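PDB 3OZP: chitooligosaccharidolytic beta-N-acetylglucosaminidase from Ostrinia furnacalis, which hydrolyses chitooligosaccharides, releasing one beta-linked N-acetylglucosamine unit at a time from the non-reducing end and preferring shorter chains. Local coordinates for residues Y453-Y458 and A500-Q505; L194-N199 and F221-T226; W426-D431 and N448-Y453. All coordinates share one frame; numbering follows the deposited sequence.

Contact 1 of 3, residues Y453-Y458 and A500-Q505; sequences YFDCGY and ALWSEQ. With OAN (O-(2-acetamido-2-deoxy D-glucopyranosylidene) amino-N-phenylcarbamate), chain B.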
loop_
_atom_site.group_PDB
_atom_site.type_symbol
_atom_site.label_atom_id
_atom_site.label_comp_id
_atom_site.label_asym_id
_atom_site.label_seq_id
_atom_site.Cartn_x
_atom_site.Cartn_y
_atom_site.Cartn_z
ATOM N N TYR A 453 15.462 -2.178 -5.471
ATOM C CA TYR A 453 15.150 -1.276 -4.370
ATOM C C TYR A 453 13.651 -0.981 -4.349
ATOM O O TYR A 453 13.143 -0.174 -5.129
ATOM C CB TYR A 453 16.011 -0.009 -4.433
ATOM C CG TYR A 453 17.296 -0.114 -3.634
ATOM C CD1 TYR A 453 17.788 0.980 -2.924
ATOM C CD2 TYR A 453 18.005 -1.319 -3.568
ATOM C CE1 TYR A 453 18.963 0.884 -2.185
ATOM C CE2 TYR A 453 19.175 -1.425 -2.831
ATOM C CZ TYR A 453 19.647 -0.321 -2.141
ATOM O OH TYR A 453 20.795 -0.432 -1.402
ATOM N N PHE A 454 12.952 -1.669 -3.450
ATOM C CA PHE A 454 11.486 -1.679 -3.427
ATOM C C PHE A 454 10.892 -0.416 -2.810
ATOM O O PHE A 454 9.677 -0.201 -2.858
ATOM C CB PHE A 454 10.988 -2.930 -2.701
ATOM C CG PHE A 454 10.962 -4.174 -3.565
ATOM C CD1 PHE A 454 11.762 -4.279 -4.709
ATOM C CD2 PHE A 454 10.159 -5.254 -3.213
ATOM C CE1 PHE A 454 11.737 -5.439 -5.499
ATOM C CE2 PHE A 454 10.128 -6.412 -3.994
ATOM C CZ PHE A 454 10.918 -6.503 -5.141
ATOM N N ASP A 455 11.761 0.426 -2.259
ATOM C CA ASP A 455 11.356 1.696 -1.666
ATOM C C ASP A 455 11.240 2.834 -2.687
ATOM O O ASP A 455 10.597 3.854 -2.411
ATOM C CB ASP A 455 12.318 2.082 -0.534
ATOM C CG ASP A 455 13.772 2.163 -0.990
ATOM O OD1 ASP A 455 14.232 1.281 -1.749
ATOM O OD2 ASP A 455 14.466 3.114 -0.580
ATOM N N CYS A 456 11.853 2.655 -3.862
ATOM C CA CYS A 456 11.904 3.699 -4.894
ATOM C C CYS A 456 10.545 4.075 -5.474
ATOM O O CYS A 456 9.670 3.218 -5.644
ATOM C CB CYS A 456 12.788 3.263 -6.070
ATOM S SG CYS A 456 14.411 2.640 -5.647
ATOM N N GLY A 457 10.389 5.356 -5.801
ATOM C CA GLY A 457 9.252 5.812 -6.595
ATOM C C GLY A 457 8.293 6.768 -5.919
ATOM O O GLY A 457 7.561 7.501 -6.590
ATOM N N TYR A 458 8.288 6.773 -4.593
ATOM C CA TYR A 458 7.306 7.564 -3.853
ATOM C C TYR A 458 7.742 9.018 -3.699
ATOM O O TYR A 458 8.760 9.421 -4.263
ATOM C CB TYR A 458 6.999 6.899 -2.513
ATOM C CG TYR A 458 6.389 5.536 -2.717
ATOM C CD1 TYR A 458 5.013 5.387 -2.866
ATOM C CD2 TYR A 458 7.193 4.401 -2.810
ATOM C CE1 TYR A 458 4.448 4.135 -3.079
ATOM C CE2 TYR A 458 6.640 3.150 -3.024
ATOM C CZ TYR A 458 5.270 3.029 -3.156
ATOM O OH TYR A 458 4.715 1.790 -3.357
ATOM N N ALA A 500 15.340 -5.108 -1.534
ATOM C CA ALA A 500 15.595 -4.258 -0.376
ATOM C C ALA A 500 14.402 -3.361 -0.073
ATOM O O ALA A 500 14.002 -2.546 -0.902
ATOM C CB ALA A 500 16.853 -3.432 -0.596
ATOM N N LEU A 501 13.816 -3.536 1.109
ATOM C CA LEU A 501 12.804 -2.601 1.584
ATOM C C LEU A 501 13.369 -1.721 2.697
ATOM O O LEU A 501 13.277 -2.040 3.889
ATOM C CB LEU A 501 11.512 -3.308 2.023
ATOM C CG LEU A 501 10.361 -2.423 2.536
ATOM C CD1 LEU A 501 10.021 -1.264 1.576
ATOM C CD2 LEU A 501 9.127 -3.280 2.817
ATOM N N TRP A 502 13.968 -0.615 2.278
ATOM C CA TRP A 502 14.354 0.452 3.181
ATOM C C TRP A 502 13.078 1.147 3.640
ATOM O O TRP A 502 12.080 1.170 2.912
ATOM C CB TRP A 502 15.300 1.414 2.477
ATOM C CG TRP A 502 16.538 0.713 2.022
ATOM C CD1 TRP A 502 16.857 0.366 0.746
ATOM C CD2 TRP A 502 17.604 0.229 2.851
ATOM N NE1 TRP A 502 18.066 -0.286 0.721
ATOM C CE2 TRP A 502 18.547 -0.389 1.999
ATOM C CE3 TRP A 502 17.856 0.263 4.231
ATOM C CZ2 TRP A 502 19.731 -0.960 2.475
ATOM C CZ3 TRP A 502 19.029 -0.309 4.710
ATOM C CH2 TRP A 502 19.959 -0.907 3.829
ATOM N N SER A 503 13.103 1.690 4.852
ATOM C CA SER A 503 11.852 2.019 5.521
ATOM C C SER A 503 11.702 3.474 5.935
ATOM O O SER A 503 10.941 3.784 6.853
ATOM C CB SER A 503 11.642 1.078 6.707
ATOM O OG SER A 503 11.565 -0.268 6.254
ATOM N N GLU A 504 12.413 4.370 5.253
ATOM C CA GLU A 504 12.186 5.801 5.449
ATOM C C GLU A 504 10.720 6.134 5.184
ATOM O O GLU A 504 10.166 7.054 5.790
ATOM C CB GLU A 504 13.093 6.645 4.550
ATOM C CG GLU A 504 14.575 6.606 4.935
ATOM C CD GLU A 504 15.354 5.484 4.247
ATOM O OE1 GLU A 504 14.732 4.589 3.631
ATOM O OE2 GLU A 504 16.599 5.499 4.332
ATOM N N GLN A 505 10.098 5.369 4.288
ATOM C CA GLN A 505 8.710 5.588 3.886
ATOM C C GLN A 505 7.911 4.283 3.857
ATOM O O GLN A 505 7.029 4.096 3.012
ATOM C CB GLN A 505 8.665 6.261 2.514
ATOM C CG GLN A 505 9.319 7.633 2.473
ATOM C CD GLN A 505 9.299 8.223 1.096
ATOM O OE1 GLN A 505 8.431 9.029 0.771
ATOM N NE2 GLN A 505 10.242 7.815 0.266
HETATM C CAH OAN B . 23.216 0.390 1.167
HETATM C CAG OAN B . 22.131 1.465 1.129
HETATM O OAN OAN B . 21.185 1.364 0.350
HETATM N NAI OAN B . 22.318 2.496 1.983
HETATM C CAB OAN B . 21.377 3.629 2.140
HETATM C CAC OAN B . 20.201 3.127 3.014
HETATM O OAJ OAN B . 20.505 3.339 4.394
HETATM C CAD OAN B . 18.919 3.837 2.644
HETATM O OAK OAN B . 17.854 3.380 3.485
HETATM C CAE OAN B . 18.652 3.499 1.194
HETATM C CAF OAN B . 17.323 4.094 0.738
HETATM O OAM OAN B . 17.079 3.749 -0.627
HETATM O OAL OAN B . 19.713 4.052 0.377
HETATM C CAA OAN B . 20.995 4.170 0.877
HETATM N NAY OAN B . 21.935 4.804 0.175
HETATM O OAQ OAN B . 21.526 5.320 -1.155
HETATM C CAP OAN B . 21.808 6.631 -1.416
HETATM O OAR OAN B . 22.934 7.090 -1.208
HETATM N NAO OAN B . 20.824 7.381 -1.947
HETATM C CAS OAN B . 20.970 8.669 -2.276
HETATM C CAT OAN B . 21.583 9.027 -3.480
HETATM C CAU OAN B . 21.701 10.374 -3.830
HETATM C CAV OAN B . 21.195 11.363 -2.982
HETATM C CAW OAN B . 20.569 11.009 -1.786
HETATM C CAX OAN B . 20.450 9.661 -1.438
HETATM O O HOH W 1 13.909 4.879 1.152
#
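Tyr453 and Trp502 meet obliquely beside the bound carbamate inhibitor OAN, their planes 55° apart. The indole comes to one face of the phenol with its five-membered ring, Trp502 NE1 lying 3.3 Å from Tyr453 CE1. Trp502 turns a face of its own to the ligand, whose pyranose lies across it with CAC above the middle of the ring system, consistent with the CH-pi platform on which GH20 enzymes seat the sugar. What puts the indole there is chi1 of -60°, which sets CG opposite the carbonyl carbon. With an alanine here in place of Trp502, the pyranose would probably lose its floor and the Tyr453 ring would be freer to turn. As placed, Tyr453 gives its hydroxyl proton to the acetamido oxygen, OH to OAN of the ligand measuring 2.5 Å. Asp455 runs alongside Trp502 and points the same way, its carboxylate at the edge of the indole and turned 65° from it. From there Asp455 OD2 accepts from ligand OAM at 2.7 Å, while Glu504 OE2 accepts from ligand OAK at 2.6 Å. These two acids, OD2 of Asp455 and OE1 of Glu504 being 4.5 Å apart, are joined by a water that donates to both, which probably eases their mutual repulsion. Asp455 OD1, in contrast, is buried with no partner in the model. The backbones meet in a single bridge between Tyr453 and Ala500, with Phe454 N bonded to Ala500 O at 2.9 Å. A type I turn from Tyr453 to Cys456 then carries the loop on to the disulfide with Cys469. In the fold, this loop follows helix 449-452 and lies against the C-terminal end of barrel strand 494-501, whose Leu501 packs on helix 511-515 and pairs with strand 189-195.

Contact 2 of 3, residues L194-N199 and F221-T226; sequences LDTARN and FHWHIT. With OAN (O-(2-acetamido-2-deoxy D-glucopyranosylidene) amino-N-phenylcarbamate), chain B.
Trp223 donates its indole N-H to the hydroxyl of Thr196, NE1 to OG1 being 2.8 Å, just past the C-terminal end of strand 189-195 in a beta-alpha-beta crossover. This strand and 220-224, joined through helix 203-215, are the first two parallel strands of the catalytic TIM barrel. Backbone bonds zip them together: Leu194 N to His222 O at 2.8 Å, His224 N to Leu194 O, and Thr196 N to His224 O. The Thr196 hydroxyl lies in the indole plane, and the two side chains cross nearly at right angles. Beyond the strand end Asp195 shapes the loop. Its OD2 accepts from the backbone N of both Ala197 and Arg198, an Asx turn and Asx motif, and its OD1 makes a salt bridge with Arg198 NH1 at 3.0 Å. Thus steadied, the guanidinium presents an edge to the sugar, with a firm bond from Arg198 NH2 to ligand OAJ at 2.7 Å and weak ones from NH1.

His224 runs beside Asp195, its ring turned 74° from the carboxylate. The imidazole is hydrogen-bonded to Glu275 and to Asp227, a residue inferred to belong to the charge relay system, a place consistent with a second-shell role. On the helix-facing side Leu194 crosses Phe221 obliquely. With CG of Phe221 opposite the backbone N (chi1 -172°), the phenyl ring reaches across until its CE2 is 3.3 Å from Leu194 CB.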
loop_
_atom_site.group_PDB
_atom_site.type_symbol
_atom_site.label_atom_id
_atom_site.label_comp_id
_atom_site.label_asym_id
_atom_site.label_seq_id
_atom_site.Cartn_x
_atom_site.Cartn_y
_atom_site.Cartn_z
ATOM N N LEU A 194 14.508 -6.279 5.272
ATOM C CA LEU A 194 13.564 -5.422 5.981
ATOM C C LEU A 194 14.297 -4.494 6.942
ATOM O O LEU A 194 14.972 -4.943 7.869
ATOM C CB LEU A 194 12.534 -6.250 6.752
ATOM C CG LEU A 194 11.328 -5.447 7.260
ATOM C CD1 LEU A 194 10.618 -4.770 6.091
ATOM C CD2 LEU A 194 10.371 -6.317 8.063
ATOM N N ASP A 195 14.156 -3.199 6.696
ATOM C CA ASP A 195 14.717 -2.152 7.531
ATOM C C ASP A 195 13.678 -1.853 8.617
ATOM O O ASP A 195 12.588 -1.375 8.320
ATOM C CB ASP A 195 15.017 -0.940 6.634
ATOM C CG ASP A 195 15.283 0.354 7.400
ATOM O OD1 ASP A 195 15.373 1.400 6.718
ATOM O OD2 ASP A 195 15.409 0.351 8.642
ATOM N N THR A 196 13.994 -2.190 9.863
ATOM C CA THR A 196 13.054 -1.967 10.974
ATOM C C THR A 196 13.576 -0.901 11.932
ATOM O O THR A 196 13.212 -0.873 13.122
ATOM C CB THR A 196 12.754 -3.261 11.767
ATOM O OG1 THR A 196 13.942 -3.706 12.446
ATOM C CG2 THR A 196 12.231 -4.363 10.850
ATOM N N ALA A 197 14.424 -0.023 11.404
ATOM C CA ALA A 197 15.026 1.036 12.198
ATOM C C ALA A 197 14.547 2.414 11.747
ATOM O O ALA A 197 14.351 3.311 12.571
ATOM C CB ALA A 197 16.543 0.938 12.138
ATOM N N ARG A 198 14.348 2.580 10.441
ATOM C CA ARG A 198 13.813 3.835 9.920
ATOM C C ARG A 198 12.336 3.981 10.264
ATOM O O ARG A 198 11.829 5.091 10.381
ATOM C CB ARG A 198 14.054 3.954 8.417
ATOM C CG ARG A 198 15.402 4.566 8.058
ATOM C CD ARG A 198 16.608 3.817 8.665
ATOM N NE ARG A 198 17.847 4.376 8.128
ATOM C CZ ARG A 198 18.415 3.983 6.990
ATOM N NH1 ARG A 198 17.878 2.992 6.281
ATOM N NH2 ARG A 198 19.531 4.575 6.567
ATOM N N ASN A 199 11.665 2.847 10.426
ATOM C CA ASN A 199 10.320 2.786 10.994
ATOM C C ASN A 199 10.136 1.415 11.623
ATOM O O ASN A 199 10.784 0.450 11.206
ATOM C CB ASN A 199 9.246 3.042 9.928
ATOM C CG ASN A 199 8.968 4.527 9.707
ATOM O OD1 ASN A 199 8.686 5.268 10.647
ATOM N ND2 ASN A 199 9.039 4.960 8.459
ATOM N N PHE A 221 15.524 -13.868 5.283
ATOM C CA PHE A 221 15.019 -12.616 5.773
ATOM C C PHE A 221 16.181 -11.871 6.418
ATOM O O PHE A 221 16.701 -12.281 7.459
ATOM C CB PHE A 221 13.888 -12.878 6.752
ATOM C CG PHE A 221 13.163 -11.653 7.175
ATOM C CD1 PHE A 221 12.793 -11.493 8.498
ATOM C CD2 PHE A 221 12.829 -10.670 6.250
ATOM C CE1 PHE A 221 12.120 -10.371 8.905
ATOM C CE2 PHE A 221 12.154 -9.544 6.637
ATOM C CZ PHE A 221 11.792 -9.386 7.978
ATOM N N HIS A 222 16.591 -10.798 5.754
ATOM C CA HIS A 222 17.714 -9.964 6.161
ATOM C C HIS A 222 17.129 -8.821 6.981
ATOM O O HIS A 222 16.481 -7.918 6.452
ATOM C CB HIS A 222 18.466 -9.501 4.898
ATOM C CG HIS A 222 19.496 -8.430 5.109
ATOM N ND1 HIS A 222 19.803 -7.893 6.342
ATOM C CD2 HIS A 222 20.313 -7.814 4.222
ATOM C CE1 HIS A 222 20.743 -6.978 6.201
ATOM N NE2 HIS A 222 21.069 -6.907 4.925
ATOM N N TRP A 223 17.345 -8.903 8.289
ATOM C CA TRP A 223 16.736 -7.985 9.247
ATOM C C TRP A 223 17.709 -6.856 9.570
ATOM O O TRP A 223 18.617 -7.018 10.392
ATOM C CB TRP A 223 16.351 -8.765 10.509
ATOM C CG TRP A 223 15.382 -8.080 11.436
ATOM C CD1 TRP A 223 15.134 -6.739 11.537
ATOM C CD2 TRP A 223 14.574 -8.711 12.439
ATOM N NE1 TRP A 223 14.202 -6.502 12.518
ATOM C CE2 TRP A 223 13.843 -7.691 13.090
ATOM C CE3 TRP A 223 14.384 -10.042 12.836
ATOM C CZ2 TRP A 223 12.944 -7.958 14.126
ATOM C CZ3 TRP A 223 13.486 -10.308 13.864
ATOM C CH2 TRP A 223 12.775 -9.268 14.495
ATOM N N HIS A 224 17.522 -5.722 8.894
ATOM C CA HIS A 224 18.319 -4.526 9.126
ATOM C C HIS A 224 17.710 -3.828 10.338
ATOM O O HIS A 224 16.858 -2.941 10.213
ATOM C CB HIS A 224 18.298 -3.629 7.885
ATOM C CG HIS A 224 19.152 -2.404 7.999
ATOM N ND1 HIS A 224 20.454 -2.359 7.546
ATOM C CD2 HIS A 224 18.878 -1.169 8.482
ATOM C CE1 HIS A 224 20.949 -1.152 7.760
ATOM N NE2 HIS A 224 20.013 -0.411 8.325
ATOM N N ILE A 225 18.159 -4.258 11.512
ATOM C CA ILE A 225 17.457 -3.989 12.770
ATOM C C ILE A 225 17.817 -2.652 13.438
ATOM O O ILE A 225 16.999 -2.096 14.172
ATOM C CB ILE A 225 17.582 -5.208 13.741
ATOM C CG1 ILE A 225 16.567 -5.125 14.888
ATOM C CG2 ILE A 225 19.036 -5.409 14.228
ATOM C CD1 ILE A 225 16.298 -6.469 15.571
ATOM N N THR A 226 19.008 -2.125 13.160
ATOM C CA THR A 226 19.438 -0.852 13.739
ATOM C C THR A 226 19.874 0.128 12.660
ATOM O O THR A 226 20.266 -0.271 11.566
ATOM C CB THR A 226 20.621 -1.030 14.733
ATOM O OG1 THR A 226 21.717 -1.672 14.067
ATOM C CG2 THR A 226 20.204 -1.854 15.943
HETATM C CAH OAN B . 23.216 0.390 1.167
HETATM C CAG OAN B . 22.131 1.465 1.129
HETATM O OAN OAN B . 21.185 1.364 0.350
HETATM N NAI OAN B . 22.318 2.496 1.983
HETATM C CAB OAN B . 21.377 3.629 2.140
HETATM C CAC OAN B . 20.201 3.127 3.014
HETATM O OAJ OAN B . 20.505 3.339 4.394
HETATM C CAD OAN B . 18.919 3.837 2.644
HETATM O OAK OAN B . 17.854 3.380 3.485
HETATM C CAE OAN B . 18.652 3.499 1.194
HETATM C CAF OAN B . 17.323 4.094 0.738
HETATM O OAM OAN B . 17.079 3.749 -0.627
HETATM O OAL OAN B . 19.713 4.052 0.377
HETATM C CAA OAN B . 20.995 4.170 0.877
HETATM N NAY OAN B . 21.935 4.804 0.175
HETATM O OAQ OAN B . 21.526 5.320 -1.155
HETATM C CAP OAN B . 21.808 6.631 -1.416
HETATM O OAR OAN B . 22.934 7.090 -1.208
HETATM N NAO OAN B . 20.824 7.381 -1.947
HETATM C CAS OAN B . 20.970 8.669 -2.276
HETATM C CAT OAN B . 21.583 9.027 -3.480
HETATM C CAU OAN B . 21.701 10.374 -3.830
HETATM C CAV OAN B . 21.195 11.363 -2.982
HETATM C CAW OAN B . 20.569 11.009 -1.786
HETATM C CAX OAN B . 20.450 9.661 -1.438
#

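Contact 3 of 3, residues W426-D431 and N448-Y453; sequences WTTGVD and NYDALY. With OAN (O-(2-acetamido-2-deoxy D-glucopyranosylidene) amino-N-phenylcarbamate), chain B.
Trp426 lays its CB against the phenol oxygen of Tyr453, 3.1 Å from OH, and this is the tightly packed end of the contact. The two side chains cross at a slant, and the hydroxyl also comes close to CG and CE3 of the indole. One face of the indole receives the methyl group CAH of the ligand's acetamide, 3.4 Å above the plane and toward the rim, so Trp426 and Tyr453 form part of the pocket for the N-acetyl group. With chi1 at 67°, CG of Trp426 lies between the backbone N and the carbonyl carbon, a setting that turns the indole toward the ligand. Its NE1 is tied to Thr403 O. Tyr449 fills the next place, presenting its ring edge to the carbonyl of Trp426, with CD1 3.0 Å from O, while its CB sits over the centre of the Tyr453 ring.

Farther from the ligand Thr427 O keeps one close approach, 2.9 Å from CB of the buried Asn448, but the rest is looser toward Thr428 and Gly429, bordered by exposed Val430. Tyr449 N divides its hydrogen between Trp426 O and Thr427 O in two weak bonds, each 3.4 Å long. Thr428 lies beside Tyr449, touching it through CG2, 3.5 Å from OH. Asp450 OD1 is met from opposite faces of its carboxylate plane: Asn448 ND2, from its own segment, steadies it at 2.9 Å, and Gly429 N, at 3.3 Å, ties the turn from Thr428 to Asp431 to it. The segment 426-431 links barrel strand 421-425 to helix 432-439, which Asp431 N-caps through Gln433 N; the segment 448-453 follows strand 444-446 and contains the short helix 449-452, whose Leu452 O accepts from Ala500 N of strand 494-501.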
loop_
_atom_site.group_PDB
_atom_site.type_symbol
_atom_site.label_atom_id
_atom_site.label_comp_id
_atom_site.label_asym_id
_atom_site.label_seq_id
_atom_site.Cartn_x
_atom_site.Cartn_y
_atom_site.Cartn_z
ATOM N N TRP A 426 24.678 -3.106 -4.313
ATOM C CA TRP A 426 23.511 -2.250 -4.510
ATOM C C TRP A 426 23.764 -1.137 -5.531
ATOM O O TRP A 426 22.968 -0.206 -5.651
ATOM C CB TRP A 426 22.998 -1.692 -3.175
ATOM C CG TRP A 426 23.938 -0.738 -2.507
ATOM C CD1 TRP A 426 25.067 -1.054 -1.811
ATOM C CD2 TRP A 426 23.828 0.688 -2.467
ATOM N NE1 TRP A 426 25.671 0.086 -1.342
ATOM C CE2 TRP A 426 24.933 1.172 -1.731
ATOM C CE3 TRP A 426 22.901 1.607 -2.982
ATOM C CZ2 TRP A 426 25.139 2.534 -1.494
ATOM C CZ3 TRP A 426 23.108 2.961 -2.751
ATOM C CH2 TRP A 426 24.220 3.410 -2.009
ATOM N N THR A 427 24.871 -1.245 -6.267
ATOM C CA THR A 427 25.131 -0.396 -7.432
ATOM C C THR A 427 24.134 -0.783 -8.525
ATOM O O THR A 427 23.364 -1.719 -8.343
ATOM C CB THR A 427 26.562 -0.619 -7.981
ATOM O OG1 THR A 427 26.675 -1.951 -8.495
ATOM C CG2 THR A 427 27.616 -0.410 -6.907
ATOM N N THR A 428 24.142 -0.080 -9.660
ATOM C CA THR A 428 23.369 -0.530 -10.825
ATOM C C THR A 428 23.905 -1.889 -11.284
ATOM O O THR A 428 25.039 -2.250 -10.959
ATOM C CB THR A 428 23.437 0.462 -12.009
ATOM O OG1 THR A 428 24.779 0.522 -12.510
ATOM C CG2 THR A 428 22.990 1.852 -11.583
ATOM N N GLY A 429 23.096 -2.634 -12.033
ATOM C CA GLY A 429 23.495 -3.954 -12.525
ATOM C C GLY A 429 24.539 -3.917 -13.632
ATOM O O GLY A 429 25.022 -4.961 -14.073
ATOM N N VAL A 430 24.887 -2.706 -14.065
ATOM C CA VAL A 430 25.837 -2.472 -15.154
ATOM C C VAL A 430 27.126 -1.801 -14.641
ATOM O O VAL A 430 28.081 -1.610 -15.397
ATOM C CB VAL A 430 25.164 -1.635 -16.286
ATOM C CG1 VAL A 430 26.182 -1.100 -17.285
ATOM C CG2 VAL A 430 24.114 -2.472 -17.007
ATOM N N ASP A 431 27.148 -1.460 -13.352
ATOM C CA ASP A 431 28.304 -0.814 -12.722
ATOM C C ASP A 431 29.565 -1.680 -12.856
ATOM O O ASP A 431 29.526 -2.877 -12.556
ATOM C CB ASP A 431 28.003 -0.527 -11.244
ATOM C CG ASP A 431 29.009 0.422 -10.603
ATOM O OD1 ASP A 431 28.583 1.484 -10.098
ATOM O OD2 ASP A 431 30.220 0.111 -10.592
ATOM N N ASN A 448 20.878 -4.801 -6.830
ATOM C CA ASN A 448 21.119 -3.606 -7.640
ATOM C C ASN A 448 19.929 -2.652 -7.597
ATOM O O ASN A 448 18.795 -3.053 -7.867
ATOM C CB ASN A 448 21.567 -3.937 -9.084
ATOM C CG ASN A 448 20.661 -4.930 -9.787
ATOM O OD1 ASN A 448 20.496 -6.069 -9.346
ATOM N ND2 ASN A 448 20.102 -4.513 -10.919
ATOM N N TYR A 449 20.195 -1.402 -7.226
ATOM C CA TYR A 449 19.133 -0.462 -6.869
ATOM C C TYR A 449 18.189 -0.115 -8.017
ATOM O O TYR A 449 17.054 0.306 -7.783
ATOM C CB TYR A 449 19.704 0.806 -6.214
ATOM C CG TYR A 449 20.291 1.829 -7.164
ATOM C CD1 TYR A 449 21.667 1.921 -7.353
ATOM C CD2 TYR A 449 19.470 2.723 -7.852
ATOM C CE1 TYR A 449 22.213 2.865 -8.213
ATOM C CE2 TYR A 449 20.004 3.668 -8.716
ATOM C CZ TYR A 449 21.375 3.731 -8.891
ATOM O OH TYR A 449 21.907 4.666 -9.747
ATOM N N ASP A 450 18.651 -0.307 -9.251
ATOM C CA ASP A 450 17.825 0.004 -10.415
ATOM C C ASP A 450 16.762 -1.051 -10.701
ATOM O O ASP A 450 15.880 -0.843 -11.532
ATOM C CB ASP A 450 18.683 0.327 -11.659
ATOM C CG ASP A 450 19.598 -0.822 -12.085
ATOM O OD1 ASP A 450 20.092 -1.595 -11.235
ATOM O OD2 ASP A 450 19.848 -0.931 -13.301
ATOM N N ALA A 451 16.821 -2.168 -9.975
ATOM C CA ALA A 451 15.863 -3.252 -10.166
ATOM C C ALA A 451 15.325 -3.854 -8.866
ATOM O O ALA A 451 14.261 -4.484 -8.872
ATOM C CB ALA A 451 16.477 -4.337 -11.029
ATOM N N LEU A 452 16.047 -3.656 -7.764
ATOM C CA LEU A 452 15.753 -4.372 -6.519
ATOM C C LEU A 452 15.538 -3.494 -5.281
ATOM O O LEU A 452 15.439 -4.008 -4.172
ATOM C CB LEU A 452 16.844 -5.419 -6.254
ATOM C CG LEU A 452 16.635 -6.897 -6.634
ATOM C CD1 LEU A 452 15.452 -7.186 -7.556
ATOM C CD2 LEU A 452 17.919 -7.503 -7.184
ATOM N N TYR A 453 15.462 -2.178 -5.471
ATOM C CA TYR A 453 15.150 -1.276 -4.370
ATOM C C TYR A 453 13.651 -0.981 -4.349
ATOM O O TYR A 453 13.143 -0.174 -5.129
ATOM C CB TYR A 453 16.011 -0.009 -4.433
ATOM C CG TYR A 453 17.296 -0.114 -3.634
ATOM C CD1 TYR A 453 17.788 0.980 -2.924
ATOM C CD2 TYR A 453 18.005 -1.319 -3.568
ATOM C CE1 TYR A 453 18.963 0.884 -2.185
ATOM C CE2 TYR A 453 19.175 -1.425 -2.831
ATOM C CZ TYR A 453 19.647 -0.321 -2.141
ATOM O OH TYR A 453 20.795 -0.432 -1.402
HETATM C CAH OAN B . 23.216 0.390 1.167
HETATM C CAG OAN B . 22.131 1.465 1.129
HETATM O OAN OAN B . 21.185 1.364 0.350
HETATM N NAI OAN B . 22.318 2.496 1.983
HETATM C CAB OAN B . 21.377 3.629 2.140
HETATM C CAC OAN B . 20.201 3.127 3.014
HETATM O OAJ OAN B . 20.505 3.339 4.394
HETATM C CAD OAN B . 18.919 3.837 2.644
HETATM O OAK OAN B . 17.854 3.380 3.485
HETATM C CAE OAN B . 18.652 3.499 1.194
HETATM C CAF OAN B . 17.323 4.094 0.738
HETATM O OAM OAN B . 17.079 3.749 -0.627
HETATM O OAL OAN B . 19.713 4.052 0.377
HETATM C CAA OAN B . 20.995 4.170 0.877
HETATM N NAY OAN B . 21.935 4.804 0.175
HETATM O OAQ OAN B . 21.526 5.320 -1.155
HETATM C CAP OAN B . 21.808 6.631 -1.416
HETATM O OAR OAN B . 22.934 7.090 -1.208
HETATM N NAO OAN B . 20.824 7.381 -1.947
HETATM C CAS OAN B . 20.970 8.669 -2.276
HETATM C CAT OAN B . 21.583 9.027 -3.480
HETATM C CAU OAN B . 21.701 10.374 -3.830
HETATM C CAV OAN B . 21.195 11.363 -2.982
HETATM C CAW OAN B . 20.569 11.009 -1.786
HETATM C CAX OAN B . 20.450 9.661 -1.438
#

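How the contacts relate
From the N terminus the three contacts come in series, none nesting in or crossing another. Contact 2 closes first, around helix 203-215, and ties barrel strand 189-195 to strand 220-224. Contact 3 follows, closing the loop through helix 432-439 and strand 444-446 and joining the ends of strands 421-425 and 444-446. Tyr453 then passes directly into contact 1, whose segments have 41 residues between them and which reaches strand 494-501. Because the barrel is closed, that strand neighbours 189-195: Ser503 of contact 1 hydrogen-bonds to Asp195 and Asn199 of contact 2. Contacts 2 and 3, about 9 Å apart at their nearest atoms, do not touch, but both reach the same ligand.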